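Local coordinates for protein ferredoxin (Thermus aquaticus, PDB 1H98) that transfers electrons in a wide variety of metabolic reactions, carrying one [3Fe-4S] and one [4Fe-4S] iron-sulfur cluster, at residues P7-K12 and G29-I34; P1-E6 and S66-N71; I34-C39 and K70-A75. All blocks are in the same frame, centred on the assembly; numbering follows the deposited sequence.

Contact 1 (P7-K12 and G29-I34); sequences PCIGVK and GDQFYI. With F3S (Fe3-s4 cluster), chain C; SF4 (iron/sulfur cluster), chain B.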
# COMPACT_ATOMS: atom_id res chain seq x y z
N PRO A 7 -3.04 -7.80 -4.90
CA PRO A 7 -2.49 -8.99 -4.23
C PRO A 7 -2.63 -9.07 -2.70
O PRO A 7 -2.61 -10.17 -2.13
CB PRO A 7 -1.02 -8.96 -4.66
CG PRO A 7 -1.08 -8.33 -6.01
CD PRO A 7 -2.02 -7.19 -5.77
N CYS A 8 -2.78 -7.93 -2.04
CA CYS A 8 -2.91 -7.89 -0.58
C CYS A 8 -4.23 -8.50 -0.11
O CYS A 8 -4.29 -9.08 0.97
CB CYS A 8 -2.82 -6.44 -0.07
SG CYS A 8 -2.82 -6.25 1.75
N ILE A 9 -5.26 -8.38 -0.94
CA ILE A 9 -6.58 -8.90 -0.61
C ILE A 9 -6.53 -10.41 -0.42
O ILE A 9 -6.05 -11.15 -1.28
CB ILE A 9 -7.61 -8.54 -1.70
CG1 ILE A 9 -7.68 -7.02 -1.85
CG2 ILE A 9 -8.99 -9.10 -1.33
CD1 ILE A 9 -8.61 -6.56 -2.96
N GLY A 10 -7.02 -10.87 0.73
CA GLY A 10 -7.01 -12.29 1.01
C GLY A 10 -5.68 -12.76 1.56
O GLY A 10 -5.52 -13.94 1.86
N VAL A 11 -4.72 -11.85 1.71
CA VAL A 11 -3.41 -12.20 2.22
C VAL A 11 -3.08 -11.42 3.49
O VAL A 11 -2.86 -12.01 4.54
CB VAL A 11 -2.31 -11.98 1.16
CG1 VAL A 11 -0.94 -12.33 1.74
CG2 VAL A 11 -2.60 -12.83 -0.06
N LYS A 12 -3.05 -10.09 3.38
CA LYS A 12 -2.75 -9.21 4.51
C LYS A 12 -1.59 -9.73 5.36
O LYS A 12 -1.69 -9.81 6.59
CB LYS A 12 -4.01 -9.01 5.37
CG LYS A 12 -5.15 -8.35 4.61
CD LYS A 12 -6.43 -8.26 5.43
CE LYS A 12 -6.25 -7.35 6.64
NZ LYS A 12 -7.51 -7.22 7.42
N GLY A 29 -9.55 -3.37 6.24
CA GLY A 29 -10.58 -4.38 6.12
C GLY A 29 -10.15 -5.52 5.21
O GLY A 29 -9.53 -6.48 5.67
N ASP A 30 -10.46 -5.42 3.92
CA ASP A 30 -10.08 -6.47 2.99
C ASP A 30 -8.61 -6.42 2.58
O ASP A 30 -8.09 -7.36 1.97
CB ASP A 30 -11.01 -6.49 1.76
CG ASP A 30 -10.86 -5.27 0.86
OD1 ASP A 30 -10.31 -4.22 1.28
OD2 ASP A 30 -11.31 -5.36 -0.30
N GLN A 31 -7.93 -5.34 2.94
CA GLN A 31 -6.51 -5.16 2.63
C GLN A 31 -5.97 -4.03 3.49
O GLN A 31 -6.73 -3.30 4.13
CB GLN A 31 -6.32 -4.79 1.15
CG GLN A 31 -6.92 -3.43 0.76
CD GLN A 31 -6.48 -2.96 -0.63
OE1 GLN A 31 -7.18 -3.16 -1.62
NE2 GLN A 31 -5.32 -2.32 -0.69
N PHE A 32 -4.65 -3.93 3.57
CA PHE A 32 -4.03 -2.83 4.29
C PHE A 32 -3.89 -1.72 3.24
O PHE A 32 -4.04 -1.98 2.05
CB PHE A 32 -2.66 -3.23 4.85
CG PHE A 32 -2.72 -3.75 6.27
CD1 PHE A 32 -3.34 -4.96 6.56
CD2 PHE A 32 -2.22 -2.99 7.31
CE1 PHE A 32 -3.45 -5.41 7.88
CE2 PHE A 32 -2.32 -3.43 8.64
CZ PHE A 32 -2.95 -4.64 8.92
N TYR A 33 -3.69 -0.49 3.68
CA TYR A 33 -3.56 0.61 2.73
C TYR A 33 -2.49 1.56 3.23
O TYR A 33 -2.15 1.55 4.42
CB TYR A 33 -4.89 1.34 2.56
CG TYR A 33 -5.34 2.10 3.78
CD1 TYR A 33 -5.00 3.44 3.96
CD2 TYR A 33 -6.11 1.48 4.77
CE1 TYR A 33 -5.40 4.14 5.09
CE2 TYR A 33 -6.51 2.17 5.90
CZ TYR A 33 -6.15 3.50 6.05
OH TYR A 33 -6.55 4.19 7.18
N ILE A 34 -1.95 2.35 2.32
CA ILE A 34 -0.92 3.33 2.63
C ILE A 34 -1.54 4.72 2.64
O ILE A 34 -2.21 5.11 1.67
CB ILE A 34 0.24 3.27 1.60
CG1 ILE A 34 1.05 1.98 1.81
CG2 ILE A 34 1.14 4.49 1.73
CD1 ILE A 34 2.07 1.69 0.71
FE1 F3S C . 1.58 -5.57 3.51
FE3 F3S C . -0.70 -6.60 2.27
FE4 F3S C . 1.84 -7.31 1.41
S1 F3S C . -0.37 -6.28 4.53
S2 F3S C . 3.06 -7.31 3.37
S3 F3S C . 0.91 -5.17 1.32
S4 F3S C . 0.03 -8.71 1.71
FE1 SF4 B . 5.66 4.96 2.26
FE2 SF4 B . 6.16 3.53 4.59
FE3 SF4 B . 6.36 2.28 2.13
FE4 SF4 B . 8.23 4.14 2.94
S1 SF4 B . 7.83 2.08 3.91
S2 SF4 B . 7.19 3.99 0.81
S3 SF4 B . 6.93 5.65 4.08
S4 SF4 B . 4.42 3.18 3.08
O HOH W 1 -8.60 -9.99 2.86
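The Phe32 ring is met obliquely by Lys12, whose CE comes 3.6 Å from Phe32 CE1 as the two side chains cross at about a right angle; sulfide S1 of the [3Fe-4S] cluster also approaches the ring obliquely and lies 3.8 Å from Phe32 CB. The second flat group, the amide of Gln31, meets Ile9 through its oxygen, with OE1 3.9 Å from Ile9 CG1. Its NE2 binds Phe32 O almost in the amide plane and also bonds to Ile4 O, and the polar partner of OE1 is Lys70, which also pairs with the carboxylate of Asp30. Ile9 runs side by side with Asp30, and its CA-H points at Asp30 O (CA to O 3.4 Å).

Cys8 is a ligand of the [3Fe-4S] cluster, with SG 2.2 Å from iron FE3. Phe32 opens the second strand of the 25-27/32-34 hairpin, and its N-H points at Cys8 SG over 3.5 Å, nearly straight at 172°. This is the N-H...S bonding to cluster cysteines common in ferredoxins, and it would probably ease the negative charge on the sulfur. Lys12 bends at chi3 (65°), which sets CE against the aromatic ring. Lys12 NZ then donates to Gly29 O at 2.8 Å and forms a salt bridge with Asp27. A water bridges the exposed turn, accepting from Gly10 N and donating to Asp30 O at 2.8 Å.

Contact 2 (P1-E6 and S66-N71); sequences PHVICE and SYIEKN. Unlike the reference sequence in segment 1-6: Glu6 (reference Gln). With SF4 (iron/sulfur cluster), chain B.
Asn71 reaches out from its helix, its CG anti to the carbonyl carbon (chi1 -82°), and grips both backbone polar atoms of Ile4. Asn71 ND2 donates to Ile4 O at 3.0 Å, with the acceptor close to the amide plane, while Asn71 OD1 takes the N-H of Ile4 at 3.2 Å, the donor standing above the carbonyl plane. One turn earlier on the helix, Tyr67 lays a face of its ring on the Cys5-Glu6 peptide: Glu6 N sits 3.5 Å above the ring, over its centre, and Cys5 C is offset toward the rim. Tyr67 OH lies 3.0 Å from Glu6 OE1. Val3 packs beside them, CG1 3.5 Å from Tyr67 O and 3.6 Å from Asn71 ND2; the Val3 and Ile68 side chains cross at about a right angle, Val3 CG2 meeting Ile68 CG1.

A second shell steadies the amide. Asn71 ND2 also donates to Tyr67 O at 2.8 Å, a bent bond (133°), and the backbone N of Asn71 reaches the same oxygen from the opposite face. An alanine here would probably leave Ile4 N without this acceptor and take one of the donors from Ile4 O, which Gln31 NE2 also reaches.

Helix segment 66-71 crosses strand 2-4 almost perpendicularly, at 93° with 7.8 Å between axes. Val3 points to the helix. His2 points the other way and turns one ring face to sulfide S2 of the [4Fe-4S] cluster, while Ile4 touches the [3Fe-4S] cluster. Strand 2-4 pairs antiparallel with strand 54-56, and Trp64 meets the Tyr67 ring edge-to-face.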
# COMPACT_ATOMS: atom_id res chain seq x y z
N PRO A 1 3.47 9.05 -3.39
CA PRO A 1 3.15 7.99 -2.40
C PRO A 1 3.21 6.59 -3.01
O PRO A 1 3.34 6.45 -4.23
CB PRO A 1 1.75 8.30 -1.87
CG PRO A 1 1.23 9.33 -2.87
CD PRO A 1 2.44 10.11 -3.31
N HIS A 2 3.27 5.57 -2.15
CA HIS A 2 3.26 4.17 -2.60
C HIS A 2 1.82 3.70 -2.43
O HIS A 2 1.07 4.27 -1.64
CB HIS A 2 4.24 3.32 -1.80
CG HIS A 2 5.65 3.38 -2.30
ND1 HIS A 2 6.31 4.57 -2.53
CD2 HIS A 2 6.52 2.40 -2.64
CE1 HIS A 2 7.53 4.32 -2.98
NE2 HIS A 2 7.68 3.00 -3.05
N VAL A 3 1.43 2.66 -3.16
CA VAL A 3 0.06 2.17 -3.12
C VAL A 3 -0.01 0.65 -2.97
O VAL A 3 0.75 -0.06 -3.62
CB VAL A 3 -0.67 2.57 -4.45
CG1 VAL A 3 -2.11 2.07 -4.45
CG2 VAL A 3 -0.63 4.10 -4.64
N ILE A 4 -0.89 0.17 -2.09
CA ILE A 4 -1.06 -1.27 -1.91
C ILE A 4 -2.15 -1.71 -2.88
O ILE A 4 -3.29 -1.22 -2.83
CB ILE A 4 -1.45 -1.64 -0.44
CG1 ILE A 4 -0.28 -1.33 0.51
CG2 ILE A 4 -1.83 -3.12 -0.37
CD1 ILE A 4 -0.55 -1.64 1.96
N CYS A 5 -1.79 -2.61 -3.78
CA CYS A 5 -2.73 -3.08 -4.79
C CYS A 5 -3.40 -4.41 -4.49
O CYS A 5 -3.29 -4.96 -3.39
CB CYS A 5 -2.04 -3.07 -6.16
SG CYS A 5 -1.38 -1.44 -6.63
N GLU A 6 -4.08 -4.94 -5.51
CA GLU A 6 -4.84 -6.18 -5.43
C GLU A 6 -4.31 -7.42 -4.68
O GLU A 6 -5.04 -8.02 -3.89
CB GLU A 6 -5.27 -6.59 -6.83
CG GLU A 6 -6.23 -7.75 -6.87
CD GLU A 6 -6.96 -7.84 -8.19
OE1 GLU A 6 -7.74 -6.90 -8.50
OE2 GLU A 6 -6.74 -8.84 -8.91
N SER A 66 -7.10 1.62 -10.22
CA SER A 66 -8.21 1.87 -9.29
C SER A 66 -7.78 1.81 -7.82
O SER A 66 -8.44 2.39 -6.95
CB SER A 66 -9.35 0.89 -9.54
OG SER A 66 -8.96 -0.44 -9.23
N TYR A 67 -6.69 1.10 -7.54
CA TYR A 67 -6.21 0.98 -6.17
C TYR A 67 -5.63 2.27 -5.61
O TYR A 67 -5.56 2.45 -4.39
CB TYR A 67 -5.25 -0.19 -6.03
CG TYR A 67 -5.98 -1.51 -6.05
CD1 TYR A 67 -6.21 -2.18 -7.26
CD2 TYR A 67 -6.51 -2.06 -4.88
CE1 TYR A 67 -6.95 -3.36 -7.29
CE2 TYR A 67 -7.25 -3.23 -4.91
CZ TYR A 67 -7.47 -3.87 -6.11
OH TYR A 67 -8.23 -5.02 -6.16
N ILE A 68 -5.27 3.20 -6.48
CA ILE A 68 -4.75 4.48 -6.03
C ILE A 68 -5.87 5.20 -5.27
O ILE A 68 -5.70 5.61 -4.11
CB ILE A 68 -4.28 5.36 -7.22
CG1 ILE A 68 -3.08 4.70 -7.92
CG2 ILE A 68 -3.92 6.76 -6.73
CD1 ILE A 68 -2.71 5.33 -9.25
N GLU A 69 -7.04 5.30 -5.90
CA GLU A 69 -8.18 5.95 -5.26
C GLU A 69 -8.70 5.15 -4.07
O GLU A 69 -9.16 5.74 -3.09
CB GLU A 69 -9.30 6.21 -6.28
CG GLU A 69 -10.49 7.01 -5.72
CD GLU A 69 -10.10 8.35 -5.09
OE1 GLU A 69 -9.09 8.96 -5.50
OE2 GLU A 69 -10.83 8.81 -4.18
N LYS A 70 -8.63 3.82 -4.15
CA LYS A 70 -9.07 2.98 -3.04
C LYS A 70 -8.27 3.29 -1.77
O LYS A 70 -8.84 3.45 -0.70
CB LYS A 70 -8.95 1.49 -3.39
CG LYS A 70 -9.55 0.59 -2.33
CD LYS A 70 -9.44 -0.88 -2.68
CE LYS A 70 -10.07 -1.73 -1.59
NZ LYS A 70 -9.94 -3.19 -1.87
N ASN A 71 -6.94 3.36 -1.91
CA ASN A 71 -6.07 3.68 -0.78
C ASN A 71 -6.44 5.06 -0.25
O ASN A 71 -6.48 5.29 0.95
CB ASN A 71 -4.60 3.64 -1.19
CG ASN A 71 -4.02 2.24 -1.20
OD1 ASN A 71 -3.04 1.96 -0.49
ND2 ASN A 71 -4.59 1.35 -2.00
FE1 SF4 B . 5.66 4.96 2.26
FE2 SF4 B . 6.16 3.53 4.59
FE3 SF4 B . 6.36 2.28 2.13
FE4 SF4 B . 8.23 4.14 2.94
S1 SF4 B . 7.83 2.08 3.91
S2 SF4 B . 7.19 3.99 0.81
S3 SF4 B . 6.93 5.65 4.08
S4 SF4 B . 4.42 3.18 3.08

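Contact 3 (I34-C39 and K70-A75); sequences IHPEEC and KNRKLA. With SF4 (iron/sulfur cluster), chain B.
The turn leading into the CxxCxxC motif of the [4Fe-4S] site packs against the 70-75 part of the C-terminal helix region, Pro36 and His35 meeting Ala75. Ala75 CB lies 3.7 Å from Pro36 CD and stands over one face of the His35 imidazole, a CH-pi contact 3.9 Å from Ala75 CB to the ring centroid and 17° off the ring normal. On the opposite face sits Glu38 CD, and Glu37 N is at the ring edge, in plane, so the imidazole is sandwiched between Ala75 and its own turn. His35 CG is anti to the backbone N (chi1 -167°), which carries the ring toward Ala75.

The turn closes on His35 O, which accepts from both Glu38 N and Cys39 N. Cys39, first cysteine of the motif, follows this turn and binds the cluster, SG 2.3 Å from iron FE1; the methyl Ile34 CD1 lies 3.7 Å from sulfide S4. At the other end, Ile34 N donates to Asn71 OD1 at 3.0 Å, nearly straight at 174°, a further bond to the amide oxygen that also serves strand 2-4.

The Pro36 and Arg72 side chains cross obliquely, Pro36 CG 3.9 Å from Arg72 CG. The charged tips stay apart, Glu37 OE2 lying 4.6 Å from Arg72 NH1, beyond a salt bridge. Arg72 has weak, long ion pairs with Glu69 and with the terminal carboxylate oxygen modelled on Leu77.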
# COMPACT_ATOMS: atom_id res chain seq x y z
N ILE A 34 -1.95 2.35 2.32
CA ILE A 34 -0.92 3.33 2.63
C ILE A 34 -1.54 4.72 2.64
O ILE A 34 -2.21 5.11 1.67
CB ILE A 34 0.24 3.27 1.60
CG1 ILE A 34 1.05 1.98 1.81
CG2 ILE A 34 1.14 4.49 1.73
CD1 ILE A 34 2.07 1.69 0.71
N HIS A 35 -1.38 5.45 3.74
CA HIS A 35 -1.92 6.80 3.80
C HIS A 35 -1.04 7.70 2.92
O HIS A 35 0.12 7.96 3.25
CB HIS A 35 -1.95 7.31 5.24
CG HIS A 35 -2.77 8.54 5.41
ND1 HIS A 35 -3.87 8.60 6.25
CD2 HIS A 35 -2.67 9.76 4.84
CE1 HIS A 35 -4.41 9.80 6.17
NE2 HIS A 35 -3.70 10.53 5.33
N PRO A 36 -1.61 8.23 1.83
CA PRO A 36 -0.94 9.10 0.85
C PRO A 36 -0.26 10.34 1.41
O PRO A 36 0.81 10.72 0.94
CB PRO A 36 -2.07 9.48 -0.10
CG PRO A 36 -3.06 8.37 0.06
CD PRO A 36 -3.04 8.15 1.54
N GLU A 37 -0.91 10.99 2.37
CA GLU A 37 -0.39 12.21 2.98
C GLU A 37 0.72 11.96 4.00
O GLU A 37 1.40 12.90 4.40
CB GLU A 37 -1.52 13.01 3.64
CG GLU A 37 -2.75 13.28 2.77
CD GLU A 37 -2.50 14.26 1.62
OE1 GLU A 37 -2.26 15.45 1.90
OE2 GLU A 37 -2.58 13.84 0.44
N GLU A 38 0.87 10.72 4.45
CA GLU A 38 1.89 10.39 5.44
C GLU A 38 3.12 9.71 4.84
O GLU A 38 4.24 9.87 5.34
CB GLU A 38 1.31 9.51 6.55
CG GLU A 38 0.20 10.18 7.35
CD GLU A 38 -0.40 9.29 8.43
OE1 GLU A 38 -0.04 8.09 8.51
OE2 GLU A 38 -1.24 9.79 9.20
N CYS A 39 2.89 8.92 3.79
CA CYS A 39 3.96 8.20 3.12
C CYS A 39 5.08 9.12 2.62
O CYS A 39 4.81 10.14 1.97
CB CYS A 39 3.38 7.39 1.95
SG CYS A 39 4.61 6.50 0.98
N LYS A 70 -8.63 3.82 -4.15
CA LYS A 70 -9.07 2.98 -3.04
C LYS A 70 -8.27 3.29 -1.77
O LYS A 70 -8.84 3.45 -0.70
CB LYS A 70 -8.95 1.49 -3.39
CG LYS A 70 -9.55 0.59 -2.33
CD LYS A 70 -9.44 -0.88 -2.68
CE LYS A 70 -10.07 -1.73 -1.59
NZ LYS A 70 -9.94 -3.19 -1.87
N ASN A 71 -6.94 3.36 -1.91
CA ASN A 71 -6.07 3.68 -0.78
C ASN A 71 -6.44 5.06 -0.25
O ASN A 71 -6.48 5.29 0.95
CB ASN A 71 -4.60 3.64 -1.19
CG ASN A 71 -4.02 2.24 -1.20
OD1 ASN A 71 -3.04 1.96 -0.49
ND2 ASN A 71 -4.59 1.35 -2.00
N ARG A 72 -6.71 5.99 -1.17
CA ARG A 72 -7.10 7.35 -0.78
C ARG A 72 -8.42 7.35 0.01
O ARG A 72 -8.51 7.99 1.05
CB ARG A 72 -7.23 8.27 -2.01
CG ARG A 72 -5.90 8.71 -2.61
CD ARG A 72 -6.07 9.57 -3.86
NE ARG A 72 -6.93 10.72 -3.62
CZ ARG A 72 -6.52 11.89 -3.11
NH1 ARG A 72 -5.24 12.07 -2.81
NH2 ARG A 72 -7.40 12.85 -2.86
N LYS A 73 -9.41 6.62 -0.48
CA LYS A 73 -10.71 6.56 0.20
C LYS A 73 -10.58 5.91 1.57
O LYS A 73 -11.22 6.34 2.52
CB LYS A 73 -11.75 5.81 -0.64
CG LYS A 73 -12.39 6.64 -1.75
CD LYS A 73 -13.37 5.79 -2.55
N LEU A 74 -9.78 4.85 1.65
CA LEU A 74 -9.57 4.16 2.92
C LEU A 74 -8.90 5.12 3.90
O LEU A 74 -9.18 5.08 5.10
CB LEU A 74 -8.73 2.90 2.72
CG LEU A 74 -9.42 1.74 1.99
CD1 LEU A 74 -8.45 0.60 1.76
CD2 LEU A 74 -10.61 1.24 2.78
N ALA A 75 -8.03 5.99 3.40
CA ALA A 75 -7.35 6.97 4.24
C ALA A 75 -8.29 8.11 4.65
O ALA A 75 -7.93 8.96 5.46
CB ALA A 75 -6.13 7.52 3.52
FE1 SF4 B . 5.66 4.96 2.26
FE2 SF4 B . 6.16 3.53 4.59
FE3 SF4 B . 6.36 2.28 2.13
FE4 SF4 B . 8.23 4.14 2.94
S1 SF4 B . 7.83 2.08 3.91
S2 SF4 B . 7.19 3.99 0.81
S3 SF4 B . 6.93 5.65 4.08
S4 SF4 B . 4.42 3.18 3.08

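How the contacts relate
Helix 66-74 joins contacts 2 and 3, whose centres lie about 8 Å apart, and Asn71 serves both, its amide oxygen tying strands 2-4 and 32-34 to one side chain. Contact 1 reaches the same helix one residue earlier, through Lys70 NZ, which lies 2.8 Å from Gln31 OE1 and 3.0 Å from Asp30 OD2. Ile34 belongs to both contact 1 and contact 3. The clusters divide the roles: Cys8 of contact 1 binds the [3Fe-4S] cluster and Cys39 of contact 3 the [4Fe-4S] cluster, while strand 2-4 of contact 2 touches both, through Ile4 and His2; His2 N also lies 3.5 Å from Cys39 SG of contact 3.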